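Local atomic coordinates of putative exported protein (Bacteroides fragilis NCTC 9343, PDB entry 3IEE), a protein that is of unknown function but, as a putative exported and probably lipid-anchored protein, folds almost entirely into long alpha helices. Residues 189-201 against 247-261. Numbering follows the deposited sequence.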
ATOM      1  N   TYR A 189       2.620   7.574   3.978  1.00 12.75           N
ATOM      2  CA  TYR A 189       3.366   8.821   3.793  1.00 12.72           C
ATOM      3  C   TYR A 189       2.779   9.624   2.605  1.00 10.99           C
ATOM      4  O   TYR A 189       2.766  10.840   2.619  1.00 13.25           O
ATOM      5  CB  TYR A 189       4.881   8.594   3.650  1.00 15.02           C
ATOM      6  CG  TYR A 189       5.572   9.927   3.520  1.00 14.36           C
ATOM      7  CD1 TYR A 189       5.680  10.798   4.616  1.00 22.85           C
ATOM      8  CD2 TYR A 189       5.988  10.406   2.288  1.00 17.31           C
ATOM      9  CE1 TYR A 189       6.243  12.074   4.466  1.00 21.40           C
ATOM     10  CE2 TYR A 189       6.511  11.664   2.145  1.00 20.65           C
ATOM     11  CZ  TYR A 189       6.647  12.499   3.219  1.00 18.77           C
ATOM     12  OH  TYR A 189       7.176  13.778   3.078  1.00 20.58           O
ATOM     13  N   ALA A 190       2.340   8.919   1.575  1.00 13.52           N
ATOM     14  CA  ALA A 190       1.739   9.561   0.399  1.00 14.88           C
ATOM     15  C   ALA A 190       0.416  10.303   0.612  1.00 12.48           C
ATOM     16  O   ALA A 190      -0.078  10.946  -0.337  1.00 16.71           O
ATOM     17  CB  ALA A 190       1.556   8.518  -0.732  1.00 14.75           C
ATOM     18  N   ARG A 191      -0.173  10.208   1.798  0.50 13.21           N
ATOM     19  CA  ARG A 191      -1.458  10.881   2.091  0.50 14.48           C
ATOM     20  C   ARG A 191      -1.174  12.369   2.402  0.50 15.27           C
ATOM     21  O   ARG A 191      -1.344  12.818   3.540  0.50 16.06           O
ATOM     22  CB  ARG A 191      -2.231  10.180   3.224  0.50 14.83           C
ATOM     23  CG  ARG A 191      -2.427   8.658   3.083  0.50 16.49           C
ATOM     24  CD  ARG A 191      -3.684   8.110   3.829  0.50 21.77           C
ATOM     25  NE  ARG A 191      -3.591   6.708   4.295  0.50 19.81           N
ATOM     26  CZ  ARG A 191      -4.606   6.022   4.850  0.50 23.87           C
ATOM     27  NH1 ARG A 191      -5.801   6.610   4.968  0.50 23.77           N
ATOM     28  NH2 ARG A 191      -4.465   4.729   5.248  0.50 14.87           N
ATOM     29  N   LYS A 192      -0.728  13.104   1.372  1.00 15.54           N
ATOM     30  CA  LYS A 192      -0.327  14.508   1.440  1.00 17.21           C
ATOM     31  C   LYS A 192      -1.312  15.389   2.189  1.00 15.23           C
ATOM     32  O   LYS A 192      -0.925  16.249   2.972  1.00 18.89           O
ATOM     33  CB  LYS A 192      -0.157  15.018  -0.000  1.00 17.43           C
ATOM     34  CG  LYS A 192       0.002  16.457  -0.190  1.00 22.21           C
ATOM     35  CD  LYS A 192       0.283  16.781  -1.665  1.00 21.11           C
ATOM     36  CE  LYS A 192       0.333  18.286  -1.859  1.00 27.58           C
ATOM     37  NZ  LYS A 192       0.832  18.623  -3.199  1.00 30.63           N
ATOM     38  N   HIS A 193      -2.592  15.173   1.920  1.00 16.18           N
ATOM     39  CA  HIS A 193      -3.643  16.033   2.440  1.00 16.02           C
ATOM     40  C   HIS A 193      -4.209  15.648   3.792  1.00 16.66           C
ATOM     41  O   HIS A 193      -4.905  16.445   4.390  1.00 18.11           O
ATOM     42  CB  HIS A 193      -4.738  16.160   1.397  1.00 18.43           C
ATOM     43  CG  HIS A 193      -4.258  16.774   0.120  1.00 17.13           C
ATOM     44  ND1 HIS A 193      -4.016  16.025  -1.008  1.00 19.75           N
ATOM     45  CD2 HIS A 193      -3.977  18.058  -0.210  1.00 22.50           C
ATOM     46  CE1 HIS A 193      -3.589  16.817  -1.975  1.00 19.05           C
ATOM     47  NE2 HIS A 193      -3.552  18.053  -1.518  1.00 21.75           N
ATOM     48  N   ARG A 194      -3.964  14.432   4.263  0.50 17.47           N
ATOM     49  CA  ARG A 194      -4.436  14.057   5.585  0.50 17.58           C
ATOM     50  C   ARG A 194      -3.524  13.056   6.274  0.50 15.88           C
ATOM     51  O   ARG A 194      -3.914  11.991   6.709  0.50 13.79           O
ATOM     52  CB  ARG A 194      -5.868  13.567   5.572  0.50 18.78           C
ATOM     53  CG  ARG A 194      -6.436  13.496   7.004  0.50 19.63           C
ATOM     54  CD  ARG A 194      -7.778  12.844   7.027  0.50 22.52           C
ATOM     55  NE  ARG A 194      -8.728  13.631   6.269  0.50 21.51           N
ATOM     56  CZ  ARG A 194     -10.009  13.311   6.104  0.50 21.45           C
ATOM     57  NH1 ARG A 194     -10.501  12.180   6.622  0.50 20.81           N
ATOM     58  NH2 ARG A 194     -10.787  14.118   5.392  0.50 16.17           N
HETATM   59  N   MSE A 195      -2.071  13.605   6.618  0.60  9.90           N
HETATM   60  CA  MSE A 195      -0.926  12.778   6.999  0.60 10.92           C
HETATM   61  C   MSE A 195      -1.251  12.202   8.388  0.60 12.25           C
HETATM   62  O   MSE A 195      -1.616  12.971   9.284  0.60 12.51           O
HETATM   63  CB  MSE A 195       0.314  13.694   7.062  0.60 11.37           C
HETATM   64  CG  MSE A 195       0.783  14.248   5.663  0.60 14.67           C
HETATM   65 SE   MSE A 195       1.587  12.785   4.633  0.45 21.13          SE
HETATM   66  CE  MSE A 195       2.041  11.649   6.159  0.60  9.05           C
ATOM     67  N   ASP A 196      -1.128  10.880   8.564  1.00 14.50           N
ATOM     68  CA  ASP A 196      -1.316  10.251   9.853  1.00 12.05           C
ATOM     69  C   ASP A 196       0.039   9.953  10.485  1.00 12.22           C
ATOM     70  O   ASP A 196       0.564   8.840  10.366  1.00 11.46           O
ATOM     71  CB  ASP A 196      -2.120   8.975   9.740  1.00 12.39           C
ATOM     72  CG  ASP A 196      -2.650   8.518  11.029  1.00 16.40           C
ATOM     73  OD1 ASP A 196      -2.005   8.776  12.067  1.00 13.84           O
ATOM     74  OD2 ASP A 196      -3.664   7.807  10.992  1.00 17.22           O
ATOM     75  N   GLY A 197       0.653  11.000  11.026  1.00 10.87           N
ATOM     76  CA  GLY A 197       1.987  10.886  11.617  1.00 12.15           C
ATOM     77  C   GLY A 197       2.134   9.778  12.605  1.00 11.51           C
ATOM     78  O   GLY A 197       3.070   8.965  12.514  1.00 13.35           O
ATOM     79  N   PRO A 198       1.237   9.729  13.618  1.00 11.33           N
ATOM     80  CA  PRO A 198       1.403   8.640  14.598  1.00 11.83           C
ATOM     81  C   PRO A 198       1.269   7.244  14.010  1.00 11.13           C
ATOM     82  O   PRO A 198       1.913   6.298  14.506  1.00 11.87           O
ATOM     83  CB  PRO A 198       0.315   8.935  15.648  1.00 13.17           C
ATOM     84  CG  PRO A 198       0.022  10.361  15.504  1.00 12.01           C
ATOM     85  CD  PRO A 198       0.223  10.693  14.038  1.00 11.99           C
ATOM     86  N   ARG A 199       0.396   7.080  13.017  0.50 10.58           N
ATOM     87  CA  ARG A 199       0.274   5.790  12.329  0.50 12.63           C
ATOM     88  C   ARG A 199       1.588   5.424  11.606  0.50 12.49           C
ATOM     89  O   ARG A 199       2.040   4.280  11.715  0.50 12.70           O
ATOM     90  CB  ARG A 199      -0.915   5.769  11.367  0.50 14.27           C
ATOM     91  CG  ARG A 199      -1.112   4.441  10.699  0.50 15.29           C
ATOM     92  CD  ARG A 199      -1.401   3.337  11.692  0.50 18.85           C
ATOM     93  NE  ARG A 199      -1.798   2.140  10.968  0.50 29.28           N
ATOM     94  CZ  ARG A 199      -2.156   0.982  11.513  0.50 26.41           C
ATOM     95  NH1 ARG A 199      -2.201   0.811  12.830  0.50 27.69           N
ATOM     96  NH2 ARG A 199      -2.487  -0.013  10.702  0.50 35.44           N
ATOM     97  N   ILE A 200       2.227   6.392  10.932  1.00 10.57           N
ATOM     98  CA  ILE A 200       3.563   6.168  10.323  1.00 11.94           C
ATOM     99  C   ILE A 200       4.543   5.731  11.425  1.00 13.34           C
ATOM    100  O   ILE A 200       5.282   4.754  11.275  1.00 12.54           O
ATOM    101  CB  ILE A 200       4.074   7.408   9.633  1.00 10.86           C
ATOM    102  CG1 ILE A 200       3.215   7.713   8.405  1.00 13.55           C
ATOM    103  CG2 ILE A 200       5.614   7.240   9.242  1.00 12.39           C
ATOM    104  CD1 ILE A 200       3.399   9.099   7.864  1.00 14.52           C
ATOM    105  N   ASP A 201       4.498   6.402  12.576  1.00 12.14           N
ATOM    106  CA  ASP A 201       5.433   6.039  13.655  1.00 12.11           C
ATOM    107  C   ASP A 201       5.203   4.605  14.155  1.00 14.26           C
ATOM    108  O   ASP A 201       6.166   3.884  14.486  1.00 14.26           O
ATOM    109  CB  ASP A 201       5.338   7.031  14.797  1.00 10.94           C
ATOM    110  CG  ASP A 201       5.660   8.450  14.382  1.00 10.11           C
ATOM    111  OD1 ASP A 201       6.318   8.672  13.354  1.00 14.56           O
ATOM    112  OD2 ASP A 201       5.282   9.380  15.131  1.00 16.58           O
ATOM    113  N   VAL A 247      12.220  12.400   8.049  1.00 12.64           N
ATOM    114  CA  VAL A 247      11.066  12.979   7.355  1.00 13.45           C
ATOM    115  C   VAL A 247       9.914  13.281   8.334  1.00 13.27           C
ATOM    116  O   VAL A 247       9.269  14.311   8.241  1.00 14.01           O
ATOM    117  CB  VAL A 247      10.634  12.054   6.155  1.00 15.47           C
ATOM    118  CG1 VAL A 247       9.245  12.435   5.617  1.00 24.67           C
ATOM    119  CG2 VAL A 247      11.690  12.174   5.040  1.00 20.36           C
ATOM    120  N   ARG A 248       9.713  12.397   9.299  1.00 11.33           N
ATOM    121  CA  ARG A 248       8.718  12.639  10.346  1.00 11.86           C
ATOM    122  C   ARG A 248       9.014  13.808  11.301  1.00  9.87           C
ATOM    123  O   ARG A 248       8.109  14.266  12.054  1.00 10.25           O
ATOM    124  CB  ARG A 248       8.459  11.354  11.137  1.00 11.76           C
ATOM    125  CG  ARG A 248       7.430  10.489  10.442  1.00 14.52           C
ATOM    126  CD  ARG A 248       5.983  11.059  10.618  1.00 15.55           C
ATOM    127  NE  ARG A 248       5.506  11.053  11.993  1.00 14.18           N
ATOM    128  CZ  ARG A 248       4.909  12.063  12.633  1.00 12.68           C
ATOM    129  NH1 ARG A 248       4.650  13.209  12.036  1.00 13.73           N
ATOM    130  NH2 ARG A 248       4.503  11.846  13.871  1.00 14.05           N
ATOM    131  N   GLU A 249      10.252  14.326  11.301  1.00 11.56           N
ATOM    132  CA  GLU A 249      10.563  15.569  12.018  1.00 13.49           C
ATOM    133  C   GLU A 249      10.172  16.844  11.252  1.00 13.56           C
ATOM    134  O   GLU A 249      10.213  17.954  11.797  1.00 12.11           O
ATOM    135  CB  GLU A 249      12.057  15.627  12.372  1.00 17.19           C
ATOM    136  CG  GLU A 249      12.526  14.531  13.269  1.00 16.45           C
ATOM    137  CD  GLU A 249      14.045  14.598  13.447  1.00 24.92           C
ATOM    138  OE1 GLU A 249      14.577  15.710  13.624  1.00 34.17           O
ATOM    139  OE2 GLU A 249      14.675  13.542  13.418  1.00 38.05           O
ATOM    140  N   LYS A 250       9.859  16.684   9.972  1.00 14.44           N
ATOM    141  CA  LYS A 250       9.421  17.766   9.122  1.00 12.91           C
ATOM    142  C   LYS A 250       7.898  17.931   9.176  1.00 15.77           C
ATOM    143  O   LYS A 250       7.174  16.992   9.509  1.00 17.42           O
ATOM    144  CB  LYS A 250       9.828  17.514   7.681  1.00 14.06           C
ATOM    145  CG  LYS A 250      11.326  17.316   7.485  1.00 13.57           C
ATOM    146  CD  LYS A 250      11.518  16.939   6.008  1.00 21.93           C
ATOM    147  CE  LYS A 250      12.835  17.126   5.530  1.00 25.15           C
ATOM    148  NZ  LYS A 250      12.842  16.949   4.017  1.00 19.43           N
ATOM    149  N   GLY A 251       7.411  19.130   8.840  1.00 16.00           N
ATOM    150  CA  GLY A 251       6.006  19.490   9.117  1.00 14.91           C
ATOM    151  C   GLY A 251       5.004  19.353   7.962  1.00 17.20           C
ATOM    152  O   GLY A 251       3.815  19.727   8.099  1.00 18.73           O
ATOM    153  N   GLU A 252       5.484  18.888   6.809  1.00 15.23           N
ATOM    154  CA  GLU A 252       4.691  18.751   5.609  1.00 16.32           C
ATOM    155  C   GLU A 252       5.260  17.672   4.691  1.00 16.01           C
ATOM    156  O   GLU A 252       6.480  17.504   4.559  1.00 15.30           O
ATOM    157  CB  GLU A 252       4.607  20.088   4.847  1.00 16.96           C
ATOM    158  CG  GLU A 252       3.458  20.091   3.869  1.00 20.85           C
ATOM    159  CD  GLU A 252       3.282  21.387   3.090  1.00 25.92           C
ATOM    160  OE1 GLU A 252       3.583  22.483   3.605  1.00 29.29           O
ATOM    161  OE2 GLU A 252       2.767  21.297   1.951  1.00 30.43           O
ATOM    162  N   TYR A 253       4.365  16.967   4.020  1.00 15.25           N
ATOM    163  CA  TYR A 253       4.693  16.093   2.895  1.00 15.47           C
ATOM    164  C   TYR A 253       5.468  16.841   1.785  1.00 14.05           C
ATOM    165  O   TYR A 253       5.194  18.025   1.532  1.00 14.90           O
ATOM    166  CB  TYR A 253       3.356  15.586   2.279  1.00 15.80           C
ATOM    167  CG  TYR A 253       3.548  14.806   0.994  1.00 15.56           C
ATOM    168  CD1 TYR A 253       3.796  13.461   1.021  1.00 16.71           C
ATOM    169  CD2 TYR A 253       3.548  15.443  -0.244  1.00 18.63           C
ATOM    170  CE1 TYR A 253       3.970  12.726  -0.125  1.00 15.99           C
ATOM    171  CE2 TYR A 253       3.754  14.720  -1.393  1.00 17.97           C
ATOM    172  CZ  TYR A 253       3.968  13.383  -1.335  1.00 19.56           C
ATOM    173  OH  TYR A 253       4.199  12.648  -2.465  1.00 24.08           O
ATOM    174  N   SER A 254       6.420  16.167   1.139  1.00 15.63           N
ATOM    175  CA  SER A 254       6.907  16.650  -0.152  1.00 17.96           C
ATOM    176  C   SER A 254       7.107  15.460  -1.088  1.00 17.69           C
ATOM    177  O   SER A 254       7.434  14.355  -0.669  1.00 16.54           O
ATOM    178  CB  SER A 254       8.171  17.494   0.018  1.00 17.69           C
ATOM    179  OG  SER A 254       9.342  16.686   0.115  1.00 16.41           O
ATOM    180  N   ASP A 255       6.862  15.669  -2.379  1.00 19.71           N
ATOM    181  CA  ASP A 255       7.194  14.654  -3.346  1.00 19.21           C
ATOM    182  C   ASP A 255       8.691  14.283  -3.274  1.00 16.49           C
ATOM    183  O   ASP A 255       9.022  13.140  -3.482  1.00 21.25           O
ATOM    184  CB  ASP A 255       6.845  15.153  -4.762  1.00 22.17           C
ATOM    185  CG  ASP A 255       5.378  14.953  -5.129  1.00 26.25           C
ATOM    186  OD1 ASP A 255       4.612  14.258  -4.421  1.00 30.03           O
ATOM    187  OD2 ASP A 255       5.003  15.478  -6.191  1.00 30.79           O
ATOM    188  N   ALA A 256       9.570  15.237  -2.961  1.00 17.15           N
ATOM    189  CA  ALA A 256      11.019  14.919  -2.902  1.00 17.42           C
ATOM    190  C   ALA A 256      11.277  13.872  -1.795  1.00 16.71           C
ATOM    191  O   ALA A 256      12.109  12.963  -1.952  1.00 17.92           O
ATOM    192  CB  ALA A 256      11.820  16.116  -2.652  1.00 17.96           C
ATOM    193  N   ASP A 257      10.619  14.090  -0.655  1.00 17.87           N
ATOM    194  CA  ASP A 257      10.727  13.151   0.475  1.00 14.78           C
ATOM    195  C   ASP A 257      10.124  11.797   0.104  1.00 14.48           C
ATOM    196  O   ASP A 257      10.743  10.760   0.364  1.00 14.37           O
ATOM    197  CB  ASP A 257      10.089  13.749   1.726  1.00 17.81           C
ATOM    198  CG  ASP A 257      10.954  14.853   2.356  1.00 14.93           C
ATOM    199  OD1 ASP A 257      12.183  14.863   2.164  1.00 20.67           O
ATOM    200  OD2 ASP A 257      10.406  15.706   3.061  1.00 27.00           O
ATOM    201  N   TYR A 258       8.948  11.797  -0.530  1.00 16.09           N
ATOM    202  CA  TYR A 258       8.328  10.552  -0.938  1.00 15.42           C
ATOM    203  C   TYR A 258       9.202   9.756  -1.871  1.00 18.42           C
ATOM    204  O   TYR A 258       9.400   8.563  -1.703  1.00 17.96           O
ATOM    205  CB  TYR A 258       6.965  10.786  -1.585  1.00 19.36           C
ATOM    206  CG  TYR A 258       6.297   9.484  -2.033  1.00 18.56           C
ATOM    207  CD1 TYR A 258       5.567   8.682  -1.135  1.00 19.94           C
ATOM    208  CD2 TYR A 258       6.368   9.068  -3.350  1.00 26.00           C
ATOM    209  CE1 TYR A 258       4.936   7.533  -1.560  1.00 21.56           C
ATOM    210  CE2 TYR A 258       5.739   7.886  -3.778  1.00 27.81           C
ATOM    211  CZ  TYR A 258       5.020   7.128  -2.861  1.00 23.93           C
ATOM    212  OH  TYR A 258       4.442   5.937  -3.300  1.00 26.05           O
ATOM    213  N   ASP A 259       9.748  10.461  -2.861  1.00 19.16           N
ATOM    214  CA  ASP A 259      10.586   9.845  -3.858  1.00 18.53           C
ATOM    215  C   ASP A 259      11.918   9.379  -3.212  1.00 17.39           C
ATOM    216  O   ASP A 259      12.474   8.367  -3.605  1.00 16.81           O
ATOM    217  CB  ASP A 259      10.837  10.845  -4.970  1.00 20.32           C
ATOM    218  CG  ASP A 259       9.566  11.154  -5.777  1.00 20.79           C
ATOM    219  OD1 ASP A 259       8.528  10.412  -5.677  1.00 22.52           O
ATOM    220  OD2 ASP A 259       9.632  12.164  -6.502  1.00 20.03           O
HETATM  221  N   MSE A 260      12.420  10.106  -2.213  0.70 18.14           N
HETATM  222  CA  MSE A 260      13.616   9.647  -1.508  0.70 15.17           C
HETATM  223  C   MSE A 260      13.320   8.298  -0.842  0.70 16.86           C
HETATM  224  O   MSE A 260      14.106   7.337  -0.941  0.70 18.57           O
HETATM  225  CB  MSE A 260      14.057  10.632  -0.432  0.70 14.42           C
HETATM  226  CG  MSE A 260      15.327  10.244   0.243  0.70 17.07           C
HETATM  227 SE   MSE A 260      15.751  11.591   1.618  0.53 22.74          SE
HETATM  228  CE  MSE A 260      14.189  11.364   2.788  0.70 17.39           C
ATOM    229  N   LEU A 261      12.183   8.243  -0.152  1.00 16.91           N
ATOM    230  CA  LEU A 261      11.815   7.021   0.576  1.00 16.67           C
ATOM    231  C   LEU A 261      11.544   5.853  -0.397  1.00 15.04           C
ATOM    232  O   LEU A 261      11.973   4.719  -0.122  1.00 18.44           O
ATOM    233  CB  LEU A 261      10.604   7.266   1.463  1.00 14.72           C
ATOM    234  CG  LEU A 261      10.837   8.208   2.655  1.00 14.98           C
ATOM    235  CD1 LEU A 261       9.540   8.491   3.416  1.00 16.49           C
ATOM    236  CD2 LEU A 261      11.896   7.677   3.624  1.00 15.30           C
TER
HETATM  237  O   HOH W   1       1.396  17.290   4.075  1.00 19.52           O
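Arg-248 grips the carboxylate of Asp-201 side-on, a two-pronged salt bridge in which NE donates to OD1 over 2.9 Å and NH2 donates to OD2 over 2.9 Å. Both bonds are nearly straight (166° at NE) and lie close to the guanidinium plane, yet they reach the syn side of each oxygen from somewhat outside the carboxylate plane, the two flat groups being turned 26° apart. Bends at chi2 and chi3 curl the arginine back over the start of helix 197-215, where Gly-197 CA lies over the centre of one guanidinium face, 3.3 Å from CZ, and the aliphatic part passes Ile-200 CG2.

A second polar link is made by Tyr-189, whose OH accepts from Ser-254 N (3.2 Å). Ser-254 is itself the N-cap of helix 255-268, its OG receiving Asp-257 N, which places the tyrosine hydroxyl at the N-terminal end of that helix. The Tyr-189 ring is a knob among Val-247, Asp-257, Tyr-258 and Leu-261; its CE1 atom packs against Val-247 CG1, and Leu-261 CD1 covers part of one face.

A chi1 of 173° swings the Tyr-253 ring away from its backbone nitrogen and toward Tyr-189 and Lys-192. The ring meets that of Tyr-189 obliquely, with CD1 3.4 Å from Tyr-189 CE2, while Lys-192 CB makes a CH-pi contact over one face, 4.0 Å from the centroid. The lysine then runs on, extended, to a salt bridge with Asp-51. A water joins Lys-192 O to Tyr-253 N, and Ala-190 CB touches Tyr-258 CE1.

The connection between helices 169-189 and 197-215 is thus joined to that between helices 224-247 and 255-268: by a charged pair on the partly exposed flank, and by a buried tyrosine whose hydroxyl accepts a hydrogen bond from the backbone N-H of the N-cap residue.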